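Local coordinates for amoebiasin-2 (Entamoeba histolytica, PDB 3M86), which inhibits the parasite's own cysteine proteases by wedging three loops into the substrate-binding site and meeting the catalytic cysteine and histidine, at residues A[9-13]-A[103-107]; A[26-32]-A[70-76]; A[36-42]-A[86-92]. All blocks are in the same frame, centred on the assembly; numbering follows the deposited sequence.

Contact 1: residues A[9-13]-A[103-107]; sequences LTEKE and SLTYS
Tyr106 reaches from strand 102-110 to the turn at residues 9-13 and makes the one hydrogen bond between them, its OH donating to Thr10 O at 2.8 Å. The phenol approaches from well above the carbonyl plane, 68° out of it, while Glu13 N, which closes the turn, reaches the same oxygen from the opposite face. Two donors thus hold one carbonyl oxygen. Leu9 covers one face of the tyrosine ring: its CD1 lies 3.9 Å from the ring centroid, close to the normal, in a CH-pi contact, while Leu9 CB sits near Tyr106 CZ. The leucine and tyrosine side chains run past each other in opposite directions. With CG of Tyr106 beside its backbone N (chi1 -51°), the ring turns one face to Leu9 and its edge to the turn, where Glu13 O comes within 3.3 Å of Tyr106 CE1. Two residues earlier on the strand, Leu104 sets CD2 3.8 Å from Glu11 O.

The turn is braced from within. Glu13 bends at chi2 (69°), which brings its carboxylate back over the start of the turn; OE1 there accepts from both Thr10 N (2.8 Å) and Thr10 OG1 (2.7 Å). Thr10 OG1 accepts in its turn from Lys12 N, the bond of an ST turn. Glu11 is tied to strand 25-32 instead, its OE1 accepting from the backbone N of Arg31. A short 3-10 turn following strand 6-9 is in this way fastened to a strand of the facing sheet, a bridge between the two layers of an immunoglobulin-like beta sandwich, the fold of the chagasin-family (I42) inhibitors.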
loop_
_atom_site.group_PDB
_atom_site.type_symbol
_atom_site.label_atom_id
_atom_site.label_comp_id
_atom_site.label_asym_id
_atom_site.label_seq_id
_atom_site.Cartn_x
_atom_site.Cartn_y
_atom_site.Cartn_z
ATOM N N LEU A 9 -2.366 -4.461 5.096
ATOM C CA LEU A 9 -0.957 -4.200 5.380
ATOM C C LEU A 9 -0.797 -2.729 5.710
ATOM O O LEU A 9 -1.372 -1.874 5.040
ATOM C CB LEU A 9 -0.095 -4.550 4.181
ATOM C CG LEU A 9 -0.055 -6.029 3.806
ATOM C CD1 LEU A 9 0.696 -6.236 2.517
ATOM C CD2 LEU A 9 0.590 -6.825 4.948
ATOM N N THR A 10 -0.021 -2.445 6.758
ATOM C CA THR A 10 0.267 -1.071 7.146
ATOM C C THR A 10 1.772 -0.855 7.261
ATOM O O THR A 10 2.559 -1.746 6.963
ATOM C CB THR A 10 -0.381 -0.718 8.499
ATOM O OG1 THR A 10 0.358 -1.335 9.565
ATOM C CG2 THR A 10 -1.833 -1.175 8.535
ATOM N N GLU A 11 2.170 0.327 7.709
ATOM C CA GLU A 11 3.583 0.627 7.906
ATOM C C GLU A 11 4.216 -0.395 8.840
ATOM O O GLU A 11 5.405 -0.699 8.739
ATOM C CB GLU A 11 3.742 2.024 8.524
ATOM C CG GLU A 11 3.347 3.189 7.610
ATOM C CD GLU A 11 1.876 3.577 7.696
ATOM O OE1 GLU A 11 1.562 4.738 7.334
ATOM O OE2 GLU A 11 1.040 2.728 8.092
ATOM N N LYS A 12 3.415 -0.915 9.757
ATOM C CA LYS A 12 3.936 -1.803 10.792
ATOM C C LYS A 12 4.352 -3.175 10.261
ATOM O O LYS A 12 5.102 -3.897 10.933
ATOM C CB LYS A 12 2.936 -1.917 11.939
ATOM C CG LYS A 12 2.653 -0.560 12.597
ATOM C CD LYS A 12 1.987 -0.707 13.954
ATOM C CE LYS A 12 2.916 -1.378 14.940
ATOM N NZ LYS A 12 2.282 -1.527 16.275
ATOM N N GLU A 13 3.874 -3.527 9.069
ATOM C CA GLU A 13 4.161 -4.825 8.447
ATOM C C GLU A 13 5.318 -4.776 7.454
ATOM O O GLU A 13 5.501 -5.678 6.653
ATOM C CB GLU A 13 2.910 -5.399 7.774
ATOM C CG GLU A 13 1.894 -5.945 8.760
ATOM C CD GLU A 13 1.231 -4.859 9.581
ATOM O OE1 GLU A 13 0.663 -3.922 8.978
ATOM O OE2 GLU A 13 1.259 -4.943 10.827
ATOM N N SER A 103 10.567 3.828 3.387
ATOM C CA SER A 103 10.333 2.801 2.389
ATOM C C SER A 103 9.667 1.619 3.060
ATOM O O SER A 103 9.929 1.336 4.228
ATOM C CB SER A 103 11.656 2.363 1.749
ATOM O OG SER A 103 12.273 3.452 1.084
ATOM N N LEU A 104 8.797 0.934 2.326
ATOM C CA LEU A 104 8.170 -0.282 2.828
ATOM C C LEU A 104 8.357 -1.384 1.796
ATOM O O LEU A 104 8.332 -1.123 0.594
ATOM C CB LEU A 104 6.681 -0.064 3.078
ATOM C CG LEU A 104 6.291 1.047 4.058
ATOM C CD1 LEU A 104 4.786 1.315 3.971
ATOM C CD2 LEU A 104 6.710 0.708 5.490
ATOM N N THR A 105 8.559 -2.606 2.271
ATOM C CA THR A 105 8.703 -3.753 1.387
ATOM C C THR A 105 7.827 -4.883 1.905
ATOM O O THR A 105 7.831 -5.182 3.099
ATOM C CB THR A 105 10.168 -4.239 1.325
ATOM O OG1 THR A 105 11.017 -3.159 0.904
ATOM C CG2 THR A 105 10.302 -5.389 0.343
ATOM N N TYR A 106 7.057 -5.497 1.015
ATOM C CA TYR A 106 6.277 -6.666 1.381
ATOM C C TYR A 106 6.528 -7.799 0.378
ATOM O O TYR A 106 6.635 -7.566 -0.818
ATOM C CB TYR A 106 4.780 -6.366 1.376
ATOM C CG TYR A 106 4.323 -5.146 2.139
ATOM C CD1 TYR A 106 4.426 -5.081 3.523
ATOM C CD2 TYR A 106 3.729 -4.086 1.472
ATOM C CE1 TYR A 106 3.974 -3.965 4.223
ATOM C CE2 TYR A 106 3.281 -2.969 2.163
ATOM C CZ TYR A 106 3.397 -2.921 3.526
ATOM O OH TYR A 106 2.934 -1.825 4.205
ATOM N N SER A 107 6.608 -9.024 0.876
ATOM C CA SER A 107 6.714 -10.195 0.023
ATOM C C SER A 107 5.364 -10.891 0.038
ATOM O O SER A 107 4.821 -11.178 1.100
ATOM C CB SER A 107 7.790 -11.138 0.555
ATOM O OG SER A 107 9.048 -10.494 0.574
#

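Contact 2: residues A[26-32]-A[70-76]; sequences IKIQLRT and SIREIQL
Gln29 and Glu73 lie side by side on the largely polar face of this strand pair, which also carries Lys27, Arg31, Ile71 and Gln75, and Gln29 NE2 donates to Glu73 OE2 at 2.7 Å. The bond uses the anti lone pair of the carboxylate, and the amide and carboxylate planes are only 18° apart. Glu73 reaches this position on an extended chain with CG anti to the backbone N (chi1 177°). Its other oxygen, OE1, accepts from Gln75 NE2 at 2.8 Å, from above the carboxylate plane, so amides on both strands fix the rotation of the acid. Lys27 lies alongside Gln75, with CE 3.4 Å from Gln75 CD; its NZ remains 4.5 Å from Glu73 OE2, and a water bridges the two. Toward the other end of the same face, Arg31 lays its guanidinium over Ile71, whose CD1 is 4.0 Å from the plane.

Beneath these side chains, strands 25-32 and 70-78 form a regular antiparallel ladder, the central pair of one sheet in the immunoglobulin-like sandwich. Hydrogen-bonded pairs run from Ile26 with Leu76 to Thr32 with Ser70, and their side chains turn to the other face. There Ile28 and Ile74 approach CB to CB at 4.4 Å, and Ile28 CD1 meets Leu76 CD1.

Around this core, Ile28 and Ile74 both rest on Ile42 of the facing sheet, and Leu30 packs on Trp40. Arg72 bends at chi2 (74°), with Ile74 CD1 over one guanidinium face; its NH1 donates to Trp40 O of the facing sheet, and its NE forms a salt bridge with Asp54 on the neighbouring strand 49-58.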
loop_
_atom_site.group_PDB
_atom_site.type_symbol
_atom_site.label_atom_id
_atom_site.label_comp_id
_atom_site.label_asym_id
_atom_site.label_seq_id
_atom_site.Cartn_x
_atom_site.Cartn_y
_atom_site.Cartn_z
ATOM N N ILE A 26 -5.388 -7.737 -1.351
ATOM C CA ILE A 26 -4.474 -7.034 -0.454
ATOM C C ILE A 26 -4.921 -5.592 -0.354
ATOM O O ILE A 26 -5.203 -4.958 -1.370
ATOM C CB ILE A 26 -3.046 -7.072 -0.987
ATOM C CG1 ILE A 26 -2.522 -8.506 -0.967
ATOM C CG2 ILE A 26 -2.117 -6.161 -0.151
ATOM C CD1 ILE A 26 -1.275 -8.697 -1.771
ATOM N N LYS A 27 -5.022 -5.092 0.874
ATOM C CA LYS A 27 -5.340 -3.679 1.100
ATOM C C LYS A 27 -4.221 -3.057 1.903
ATOM O O LYS A 27 -4.058 -3.358 3.078
ATOM C CB LYS A 27 -6.676 -3.495 1.843
ATOM C CG LYS A 27 -7.945 -3.762 1.032
ATOM C CD LYS A 27 -9.179 -3.209 1.770
ATOM C CE LYS A 27 -10.474 -3.579 1.059
ATOM N NZ LYS A 27 -11.687 -3.143 1.815
ATOM N N ILE A 28 -3.448 -2.192 1.252
ATOM C CA ILE A 28 -2.357 -1.476 1.895
ATOM C C ILE A 28 -2.942 -0.159 2.377
ATOM O O ILE A 28 -3.450 0.628 1.577
ATOM C CB ILE A 28 -1.231 -1.227 0.897
ATOM C CG1 ILE A 28 -0.689 -2.579 0.402
ATOM C CG2 ILE A 28 -0.116 -0.374 1.533
ATOM C CD1 ILE A 28 0.159 -2.482 -0.849
ATOM N N GLN A 29 -2.881 0.066 3.683
ATOM C CA GLN A 29 -3.502 1.232 4.302
ATOM C C GLN A 29 -2.426 1.994 5.063
ATOM O O GLN A 29 -1.888 1.489 6.050
ATOM C CB GLN A 29 -4.621 0.796 5.250
ATOM C CG GLN A 29 -5.805 0.176 4.503
ATOM C CD GLN A 29 -6.993 -0.118 5.411
ATOM O OE1 GLN A 29 -6.863 -0.154 6.634
ATOM N NE2 GLN A 29 -8.157 -0.335 4.807
ATOM N N LEU A 30 -2.101 3.183 4.562
ATOM C CA LEU A 30 -0.967 3.954 5.068
ATOM C C LEU A 30 -1.417 5.359 5.401
ATOM O O LEU A 30 -2.348 5.878 4.798
ATOM C CB LEU A 30 0.129 4.031 3.996
ATOM C CG LEU A 30 0.579 2.678 3.434
ATOM C CD1 LEU A 30 1.555 2.898 2.283
ATOM C CD2 LEU A 30 1.212 1.824 4.535
ATOM N N ARG A 31 -0.748 5.998 6.351
ATOM C CA ARG A 31 -1.031 7.404 6.598
ATOM C C ARG A 31 -0.167 8.270 5.686
ATOM O O ARG A 31 0.947 7.909 5.303
ATOM C CB ARG A 31 -0.823 7.798 8.069
ATOM C CG ARG A 31 -1.760 7.097 9.075
ATOM C CD ARG A 31 -3.195 6.953 8.580
ATOM N NE ARG A 31 -4.103 6.473 9.629
ATOM C CZ ARG A 31 -4.549 5.222 9.748
ATOM N NH1 ARG A 31 -4.185 4.276 8.887
ATOM N NH2 ARG A 31 -5.375 4.917 10.739
ATOM N N THR A 32 -0.687 9.436 5.358
ATOM C CA THR A 32 -0.020 10.317 4.415
ATOM C C THR A 32 -0.417 11.759 4.703
ATOM O O THR A 32 -1.440 12.007 5.338
ATOM C CB THR A 32 -0.348 9.900 2.951
ATOM O OG1 THR A 32 0.367 10.739 2.042
ATOM C CG2 THR A 32 -1.845 10.023 2.673
ATOM N N SER A 70 -4.029 12.070 6.383
ATOM C CA SER A 70 -4.921 11.410 5.449
ATOM C C SER A 70 -4.552 9.939 5.409
ATOM O O SER A 70 -3.511 9.522 5.947
ATOM C CB SER A 70 -4.818 12.045 4.067
ATOM O OG SER A 70 -5.204 13.413 4.132
ATOM N N ILE A 71 -5.416 9.159 4.779
ATOM C CA ILE A 71 -5.192 7.739 4.616
ATOM C C ILE A 71 -5.097 7.402 3.146
ATOM O O ILE A 71 -5.975 7.775 2.360
ATOM C CB ILE A 71 -6.341 6.930 5.236
ATOM C CG1 ILE A 71 -6.438 7.243 6.733
ATOM C CG2 ILE A 71 -6.137 5.447 4.984
ATOM C CD1 ILE A 71 -7.541 6.479 7.434
ATOM N N ARG A 72 -4.031 6.693 2.784
ATOM C CA ARG A 72 -3.870 6.149 1.434
ATOM C C ARG A 72 -4.206 4.676 1.470
ATOM O O ARG A 72 -3.687 3.943 2.300
ATOM C CB ARG A 72 -2.430 6.327 0.968
ATOM C CG ARG A 72 -2.139 5.726 -0.401
ATOM C CD ARG A 72 -2.727 6.562 -1.521
ATOM N NE ARG A 72 -2.405 6.031 -2.856
ATOM C CZ ARG A 72 -1.254 6.239 -3.497
ATOM N NH1 ARG A 72 -0.292 6.975 -2.937
ATOM N NH2 ARG A 72 -1.062 5.710 -4.706
ATOM N N GLU A 73 -5.089 4.233 0.590
ATOM C CA GLU A 73 -5.440 2.832 0.588
ATOM C C GLU A 73 -5.324 2.317 -0.828
ATOM O O GLU A 73 -5.962 2.839 -1.742
ATOM C CB GLU A 73 -6.858 2.608 1.099
ATOM C CG GLU A 73 -7.215 1.140 1.021
ATOM C CD GLU A 73 -8.680 0.876 1.229
ATOM O OE1 GLU A 73 -9.469 1.120 0.289
ATOM O OE2 GLU A 73 -9.038 0.413 2.330
ATOM N N ILE A 74 -4.485 1.304 -1.003
ATOM C CA ILE A 74 -4.253 0.724 -2.316
ATOM C C ILE A 74 -4.689 -0.727 -2.241
ATOM O O ILE A 74 -4.202 -1.479 -1.402
ATOM C CB ILE A 74 -2.765 0.767 -2.699
ATOM C CG1 ILE A 74 -2.280 2.221 -2.756
ATOM C CG2 ILE A 74 -2.553 0.087 -4.042
ATOM C CD1 ILE A 74 -0.773 2.374 -2.687
ATOM N N GLN A 75 -5.628 -1.112 -3.095
ATOM C CA GLN A 75 -6.102 -2.489 -3.087
ATOM C C GLN A 75 -5.605 -3.220 -4.319
ATOM O O GLN A 75 -5.759 -2.724 -5.444
ATOM C CB GLN A 75 -7.622 -2.536 -3.044
ATOM C CG GLN A 75 -8.229 -1.798 -1.872
ATOM C CD GLN A 75 -9.738 -1.947 -1.857
ATOM O OE1 GLN A 75 -10.277 -2.938 -2.356
ATOM N NE2 GLN A 75 -10.424 -0.969 -1.299
ATOM N N LEU A 76 -5.014 -4.398 -4.110
ATOM C CA LEU A 76 -4.459 -5.181 -5.212
ATOM C C LEU A 76 -5.110 -6.551 -5.292
ATOM O O LEU A 76 -5.284 -7.230 -4.275
ATOM C CB LEU A 76 -2.959 -5.404 -5.021
ATOM C CG LEU A 76 -2.105 -4.141 -4.940
ATOM C CD1 LEU A 76 -0.675 -4.510 -4.561
ATOM C CD2 LEU A 76 -2.162 -3.428 -6.280
HETATM O O HOH W 1 -11.634 -0.172 2.250
#

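Contact 3: residues A[36-42]-A[86-92]; sequences TGYAWNI and IKLGYSR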
loop_
_atom_site.group_PDB
_atom_site.type_symbol
_atom_site.label_atom_id
_atom_site.label_comp_id
_atom_site.label_asym_id
_atom_site.label_seq_id
_atom_site.Cartn_x
_atom_site.Cartn_y
_atom_site.Cartn_z
ATOM N N THR A 36 2.007 18.416 2.282
ATOM C CA THR A 36 3.461 18.556 2.262
ATOM C C THR A 36 4.065 18.240 0.901
ATOM O O THR A 36 5.264 18.411 0.683
ATOM C CB THR A 36 4.109 17.612 3.286
ATOM O OG1 THR A 36 3.841 16.248 2.919
ATOM C CG2 THR A 36 3.552 17.869 4.655
ATOM N N GLY A 37 3.243 17.758 -0.017
ATOM C CA GLY A 37 3.753 17.382 -1.319
ATOM C C GLY A 37 4.269 15.959 -1.393
ATOM O O GLY A 37 4.619 15.498 -2.480
ATOM N N TYR A 38 4.326 15.263 -0.257
ATOM C CA TYR A 38 4.729 13.851 -0.257
ATOM C C TYR A 38 3.577 12.945 -0.654
ATOM O O TYR A 38 2.408 13.267 -0.424
ATOM C CB TYR A 38 5.255 13.401 1.112
ATOM C CG TYR A 38 6.657 13.880 1.397
ATOM C CD1 TYR A 38 7.756 13.128 1.010
ATOM C CD2 TYR A 38 6.880 15.093 2.040
ATOM C CE1 TYR A 38 9.043 13.570 1.261
ATOM C CE2 TYR A 38 8.158 15.541 2.292
ATOM C CZ TYR A 38 9.234 14.777 1.901
ATOM O OH TYR A 38 10.506 15.234 2.158
ATOM N N ALA A 39 3.917 11.809 -1.250
ATOM C CA ALA A 39 2.925 10.774 -1.532
ATOM C C ALA A 39 3.616 9.425 -1.580
ATOM O O ALA A 39 4.820 9.344 -1.825
ATOM C CB ALA A 39 2.210 11.048 -2.846
ATOM N N TRP A 40 2.855 8.364 -1.333
ATOM C CA TRP A 40 3.388 7.021 -1.444
ATOM C C TRP A 40 3.401 6.631 -2.904
ATOM O O TRP A 40 2.441 6.887 -3.630
ATOM C CB TRP A 40 2.527 6.033 -0.661
ATOM C CG TRP A 40 2.653 6.193 0.827
ATOM C CD1 TRP A 40 1.797 6.856 1.664
ATOM C CD2 TRP A 40 3.687 5.670 1.641
ATOM N NE1 TRP A 40 2.244 6.775 2.956
ATOM C CE2 TRP A 40 3.406 6.048 2.977
ATOM C CE3 TRP A 40 4.829 4.907 1.378
ATOM C CZ2 TRP A 40 4.223 5.689 4.043
ATOM C CZ3 TRP A 40 5.639 4.540 2.442
ATOM C CH2 TRP A 40 5.336 4.933 3.759
ATOM N N ASN A 41 4.510 6.048 -3.342
ATOM C CA ASN A 41 4.598 5.524 -4.698
ATOM C C ASN A 41 4.732 4.024 -4.564
ATOM O O ASN A 41 5.520 3.549 -3.748
ATOM C CB ASN A 41 5.833 6.100 -5.393
ATOM C CG ASN A 41 5.877 5.779 -6.871
ATOM O OD1 ASN A 41 4.917 6.026 -7.600
ATOM N ND2 ASN A 41 7.002 5.242 -7.324
ATOM N N ILE A 42 3.960 3.273 -5.338
ATOM C CA ILE A 42 4.013 1.818 -5.248
ATOM C C ILE A 42 4.633 1.171 -6.486
ATOM O O ILE A 42 4.389 1.591 -7.626
ATOM C CB ILE A 42 2.615 1.227 -4.977
ATOM C CG1 ILE A 42 2.706 -0.267 -4.679
ATOM C CG2 ILE A 42 1.667 1.496 -6.159
ATOM C CD1 ILE A 42 1.405 -0.877 -4.201
ATOM N N ILE A 86 6.319 -6.234 -3.272
ATOM C CA ILE A 86 5.674 -4.931 -3.414
ATOM C C ILE A 86 6.545 -3.940 -2.645
ATOM O O ILE A 86 6.894 -4.193 -1.491
ATOM C CB ILE A 86 4.253 -4.935 -2.809
ATOM C CG1 ILE A 86 3.361 -5.978 -3.494
ATOM C CG2 ILE A 86 3.604 -3.526 -2.889
ATOM C CD1 ILE A 86 2.050 -6.229 -2.747
ATOM N N LYS A 87 6.922 -2.839 -3.287
ATOM C CA LYS A 87 7.720 -1.816 -2.613
ATOM C C LYS A 87 7.001 -0.476 -2.640
ATOM O O LYS A 87 6.432 -0.093 -3.662
ATOM C CB LYS A 87 9.083 -1.665 -3.284
ATOM C CG LYS A 87 10.028 -2.844 -3.095
ATOM C CD LYS A 87 11.315 -2.635 -3.883
ATOM C CE LYS A 87 12.261 -3.817 -3.733
ATOM N NZ LYS A 87 13.489 -3.658 -4.567
ATOM N N LEU A 88 7.018 0.229 -1.512
ATOM C CA LEU A 88 6.425 1.571 -1.445
ATOM C C LEU A 88 7.489 2.558 -0.986
ATOM O O LEU A 88 8.318 2.233 -0.138
ATOM C CB LEU A 88 5.292 1.623 -0.418
ATOM C CG LEU A 88 3.930 0.908 -0.445
ATOM C CD1 LEU A 88 2.918 1.560 -1.385
ATOM C CD2 LEU A 88 4.045 -0.586 -0.660
ATOM N N GLY A 89 7.450 3.765 -1.529
ATOM C CA GLY A 89 8.319 4.827 -1.057
ATOM C C GLY A 89 7.496 6.073 -0.817
ATOM O O GLY A 89 6.612 6.389 -1.602
ATOM N N TYR A 90 7.771 6.769 0.281
ATOM C CA TYR A 90 7.087 8.021 0.561
ATOM C C TYR A 90 8.026 9.133 0.153
ATOM O O TYR A 90 9.057 9.343 0.790
ATOM C CB TYR A 90 6.801 8.102 2.048
ATOM C CG TYR A 90 5.885 9.216 2.503
ATOM C CD1 TYR A 90 4.535 9.231 2.165
ATOM C CD2 TYR A 90 6.369 10.228 3.321
ATOM C CE1 TYR A 90 3.696 10.248 2.617
ATOM C CE2 TYR A 90 5.538 11.231 3.781
ATOM C CZ TYR A 90 4.210 11.228 3.440
ATOM O OH TYR A 90 3.412 12.246 3.911
ATOM N N SER A 91 7.681 9.839 -0.917
ATOM C CA SER A 91 8.582 10.843 -1.479
ATOM C C SER A 91 7.853 11.998 -2.152
ATOM O O SER A 91 6.634 11.971 -2.305
ATOM C CB SER A 91 9.502 10.191 -2.504
ATOM O OG SER A 91 8.780 9.910 -3.685
ATOM N N ARG A 92 8.619 13.009 -2.562
ATOM C CA ARG A 92 8.089 14.132 -3.336
ATOM C C ARG A 92 8.396 13.931 -4.814
ATOM O O ARG A 92 9.552 13.775 -5.191
ATOM C CB ARG A 92 8.707 15.455 -2.888
ATOM C CG ARG A 92 8.153 16.008 -1.602
ATOM C CD ARG A 92 8.589 17.438 -1.415
ATOM N NE ARG A 92 7.974 18.034 -0.240
ATOM C CZ ARG A 92 8.648 18.546 0.781
ATOM N NH1 ARG A 92 9.975 18.550 0.770
ATOM N NH2 ARG A 92 7.993 19.060 1.813
HETATM O O HOH W 2 4.756 14.283 4.903
#
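Tyr90 packs tightly between Trp40 and Tyr38. Its CB sits over the six-membered ring of Trp40, 3.7 Å from the centroid in a CH-pi contact, and its CD1 comes 3.5 Å from Trp40 CE2, the two side chains crossing at about a right angle. Tyr38 CB presses on one face of the Tyr90 ring, 3.4 Å from Tyr90 CZ. The tyrosine rings are nearly parallel, at 13°, but slid so far apart that they barely overlap. Farther down the strands, Ile42 CB meets Leu88 CD1 at 3.6 Å, next to Ile86. Paired backbone bonds join Ala39 with Ser91 and Asn41 with Gly89. On the other face, that of these four residues, Ala39 and Asn41 are exposed, and neither side chain comes closer than 3.9 Å, Asn41 CB to Gly89 O.

At the loop end, Arg92 grips Thr36 O side-on, NE at 2.9 Å and NH2 at 3.0 Å, with the oxygen in the guanidinium plane. An extended chain from CG to NE carries Arg92 across the Tyr38 ring: Arg92 CG stands over its centre, and Tyr38 CE2 lies over one guanidinium face. A water links Thr36 OG1 with Tyr90 OH, and both atoms also bond to Asn33, Thr36 OG1 to its O and Tyr90 OH to its N. Aromatic packing and a doubly held carbonyl would be expected to hold the BC loop in shape, consistent with its role of meeting the protease catalytic cysteine and histidine.

The three contacts lie 11 to 12 Å apart, centre to centre, around the middle of one beta sandwich. Contact 2 forms the central strand pair of one sheet. Contact 3 joins an outer strand of the other sheet, 39-43, to 82-91, whose next neighbour, 102-110, supplies half of contact 1. Along the chain, contacts 2 and 3 are nested inside the loop closed by contact 1, while their own segments alternate, since the chain crosses between sheets from 25-32 to 39-43 and from 70-78 to 82-91. Leu9 O accepts from Gln29 N, joining contacts 1 and 2; Leu104 and Trp40 join 1 and 3. Arg31 O accepts from Trp40 NE1, tying the layers behind the BC loop, one of three in the inhibitory wedge.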